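Local structure of circadian clock oscillator protein KaiA (Nostoc sp., 1R5Q) at residues N41-A46 with A90-A95. The protein probably stimulates autophosphorylation of its partner KaiC within the KaiABC oscillator, the main circadian regulator of cyanobacteria. Numbering follows the deposited sequence. Where two conformers were deposited one is given.
Sequences NAVFCA and AHLCEA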
ATOM      1  N   ASN A  41       6.285  -2.465  -7.432  1.00 34.51           N
ATOM      2  CA  ASN A  41       7.450  -2.072  -8.215  1.00 36.93           C
ATOM      3  C   ASN A  41       7.905  -0.647  -7.869  1.00 35.28           C
ATOM      4  O   ASN A  41       9.103  -0.356  -7.845  1.00 36.51           O
ATOM      5  CB  ASN A  41       7.120  -2.222  -9.705  1.00 39.53           C
ATOM      6  CG  ASN A  41       8.338  -2.044 -10.601  1.00 43.26           C
ATOM      7  OD1 ASN A  41       8.507  -0.998 -11.225  1.00 45.17           O
ATOM      8  ND2 ASN A  41       9.189  -3.069 -10.668  1.00 44.50           N
ATOM      9  N   ALA A  42       6.959   0.229  -7.562  1.00 34.26           N
ATOM     10  CA  ALA A  42       7.294   1.604  -7.221  1.00 33.87           C
ATOM     11  C   ALA A  42       7.964   1.736  -5.862  1.00 33.39           C
ATOM     12  O   ALA A  42       8.937   2.476  -5.739  1.00 31.94           O
ATOM     13  CB  ALA A  42       6.039   2.496  -7.276  1.00 34.26           C
ATOM     14  N   VAL A  43       7.449   1.051  -4.831  1.00 31.53           N
ATOM     15  CA  VAL A  43       8.052   1.148  -3.498  1.00 29.32           C
ATOM     16  C   VAL A  43       9.403   0.438  -3.516  1.00 30.36           C
ATOM     17  O   VAL A  43      10.323   0.811  -2.786  1.00 29.26           O
ATOM     18  CB  VAL A  43       7.141   0.527  -2.372  1.00 31.77           C
ATOM     19  CG1 VAL A  43       5.814   1.270  -2.301  1.00 32.39           C
ATOM     20  CG2 VAL A  43       6.875  -0.923  -2.645  1.00 31.36           C
ATOM     21  N   PHE A  44       9.492  -0.584  -4.365  1.00 29.49           N
ATOM     22  CA  PHE A  44      10.698  -1.382  -4.575  1.00 30.45           C
ATOM     23  C   PHE A  44      11.754  -0.471  -5.226  1.00 31.77           C
ATOM     24  O   PHE A  44      12.860  -0.339  -4.730  1.00 31.87           O
ATOM     25  CB  PHE A  44      10.350  -2.533  -5.511  1.00 29.23           C
ATOM     26  CG  PHE A  44      11.504  -3.439  -5.860  1.00 33.11           C
ATOM     27  CD1 PHE A  44      12.228  -4.094  -4.869  1.00 33.48           C
ATOM     28  CD2 PHE A  44      11.811  -3.694  -7.191  1.00 33.76           C
ATOM     29  CE1 PHE A  44      13.237  -4.995  -5.197  1.00 35.03           C
ATOM     30  CE2 PHE A  44      12.813  -4.591  -7.533  1.00 35.21           C
ATOM     31  CZ  PHE A  44      13.530  -5.249  -6.531  1.00 35.58           C
ATOM     32  N   CYS A  45      11.395   0.166  -6.337  1.00 31.74           N
ATOM     33  CA  CYS A  45      12.336   1.061  -7.023  1.00 34.40           C
ATOM     34  C   CYS A  45      12.768   2.295  -6.225  1.00 34.80           C
ATOM     35  O   CYS A  45      13.894   2.758  -6.388  1.00 37.03           O
ATOM     36  CB  CYS A  45      11.740   1.512  -8.348  1.00 35.45           C
ATOM     37  SG  CYS A  45      11.658   0.166  -9.485  1.00 38.55           S
ATOM     38  N   ALA A  46      11.892   2.829  -5.370  1.00 32.54           N
ATOM     39  CA  ALA A  46      12.235   4.006  -4.569  1.00 31.43           C
ATOM     40  C   ALA A  46      12.873   3.712  -3.206  1.00 31.22           C
ATOM     41  O   ALA A  46      13.133   4.638  -2.441  1.00 31.68           O
ATOM     42  CB  ALA A  46      11.002   4.898  -4.381  1.00 29.83           C
ATOM     43  N   ALA A  90       3.989  -9.413   1.598  1.00 26.45           N
ATOM     44  CA  ALA A  90       4.440 -10.695   1.056  1.00 27.45           C
ATOM     45  C   ALA A  90       4.981 -10.468  -0.365  1.00 28.44           C
ATOM     46  O   ALA A  90       6.004 -11.045  -0.751  1.00 26.92           O
ATOM     47  CB  ALA A  90       3.275 -11.697   1.006  1.00 26.72           C
ATOM     48  N   HIS A  91       4.266  -9.660  -1.155  1.00 28.20           N
ATOM     49  CA  HIS A  91       4.695  -9.351  -2.524  1.00 28.86           C
ATOM     50  C   HIS A  91       5.983  -8.540  -2.518  1.00 28.10           C
ATOM     51  O   HIS A  91       6.851  -8.733  -3.359  1.00 28.81           O
ATOM     52  CB  HIS A  91       3.623  -8.560  -3.282  1.00 31.59           C
ATOM     53  CG  HIS A  91       2.565  -9.423  -3.891  1.00 36.64           C
ATOM     54  ND1 HIS A  91       1.582 -10.032  -3.142  1.00 37.23           N
ATOM     55  CD2 HIS A  91       2.375  -9.831  -5.168  1.00 39.14           C
ATOM     56  CE1 HIS A  91       0.832 -10.779  -3.931  1.00 39.17           C
ATOM     57  NE2 HIS A  91       1.291 -10.676  -5.165  1.00 40.17           N
ATOM     58  N   LEU A  92       6.097  -7.614  -1.578  1.00 26.63           N
ATOM     59  CA  LEU A  92       7.302  -6.813  -1.513  1.00 27.97           C
ATOM     60  C   LEU A  92       8.492  -7.703  -1.138  1.00 27.99           C
ATOM     61  O   LEU A  92       9.564  -7.582  -1.723  1.00 27.40           O
ATOM     62  CB  LEU A  92       7.139  -5.659  -0.518  1.00 26.48           C
ATOM     63  CG  LEU A  92       8.284  -4.632  -0.491  1.00 27.89           C
ATOM     64  CD1 LEU A  92       8.521  -4.080  -1.908  1.00 24.57           C
ATOM     65  CD2 LEU A  92       7.946  -3.498   0.467  1.00 26.46           C
ATOM     66  N   CYS A  93       8.299  -8.600  -0.174  0.50 27.35           N
ATOM     67  CA  CYS A  93       9.371  -9.511   0.242  0.50 28.06           C
ATOM     68  C   CYS A  93       9.897 -10.332  -0.928  0.50 28.15           C
ATOM     69  O   CYS A  93      11.107 -10.502  -1.094  0.50 27.77           O
ATOM     70  CB  CYS A  93       8.875 -10.484   1.317  0.50 27.93           C
ATOM     71  SG  CYS A  93       8.665  -9.757   2.939  0.50 29.71           S
ATOM     72  N   GLU A  94       8.978 -10.848  -1.728  1.00 28.03           N
ATOM     73  CA  GLU A  94       9.351 -11.663  -2.860  1.00 30.05           C
ATOM     74  C   GLU A  94      10.082 -10.863  -3.931  1.00 30.01           C
ATOM     75  O   GLU A  94      10.956 -11.401  -4.592  1.00 28.13           O
ATOM     76  CB  GLU A  94       8.125 -12.375  -3.438  1.00 33.26           C
ATOM     77  CG  GLU A  94       7.591 -13.535  -2.532  1.00 34.51           C
ATOM     78  CD  GLU A  94       8.591 -14.698  -2.369  1.00 38.91           C
ATOM     79  OE1 GLU A  94       9.001 -14.985  -1.221  1.00 38.68           O
ATOM     80  OE2 GLU A  94       8.961 -15.327  -3.390  1.00 38.22           O
ATOM     81  N   ALA A  95       9.732  -9.589  -4.098  1.00 30.23           N
ATOM     82  CA  ALA A  95      10.400  -8.734  -5.091  1.00 31.77           C
ATOM     83  C   ALA A  95      11.867  -8.632  -4.678  1.00 32.18           C
ATOM     84  O   ALA A  95      12.781  -8.835  -5.483  1.00 32.54           O
ATOM     85  CB  ALA A  95       9.753  -7.324  -5.115  1.00 29.75           C
TER
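Two helices of the KaiA C-terminal four-helix domain meet where Val-43 and Phe-44, near the end of helix 33-45, pack against Leu-92 and Ala-95 of helix 82-100. The short segments cross at -51°, with axes 10.1 Å apart, and no hydrogen bond joins them, so the contact depends on apolar surface. Its buried half is aliphatic: CG2 of Val-43 lies 3.6 Å from CD1 of Leu-92, the two side chains running obliquely to each other. Leucine suits this place because its long branched chain, with CG swung anti to the backbone N (chi1 -173°), carries a methyl across to the compact beta-branched valine. The same CD1 also lies 4.3 Å from CB of Phe-44, bringing both neighbouring residues of helix 33-45 against one leucine branch.

The outer half pairs a ring with a methyl. CB of Ala-95 sits over one face of the Phe-44 ring, 4.2 Å from the centroid and displaced toward the rim on the CD1-CE1 side, a CH-pi contact. Phenylalanine suits this partly exposed position because its flat ring, held out by a chi1 of 179°, reaches across to lay a face over so small a residue. A side chain no larger than a methyl lets the ring come close to the helix backbone, with CZ of Phe-44 3.8 Å from Ala-95 O. Tyr-96 meets the same ring edge-to-face. With an alanine here in place of Phe-44, the Ala-95 methyl would probably lose its aromatic cover and Tyr-96 its ring partner, opening a gap at the outer side of the contact.

Val-43 also touches Leu-14 of helix 8-24. Such apolar packing between obliquely crossing helices, with a third beside them, is expected inside a four-helix bundle, the fold of this domain.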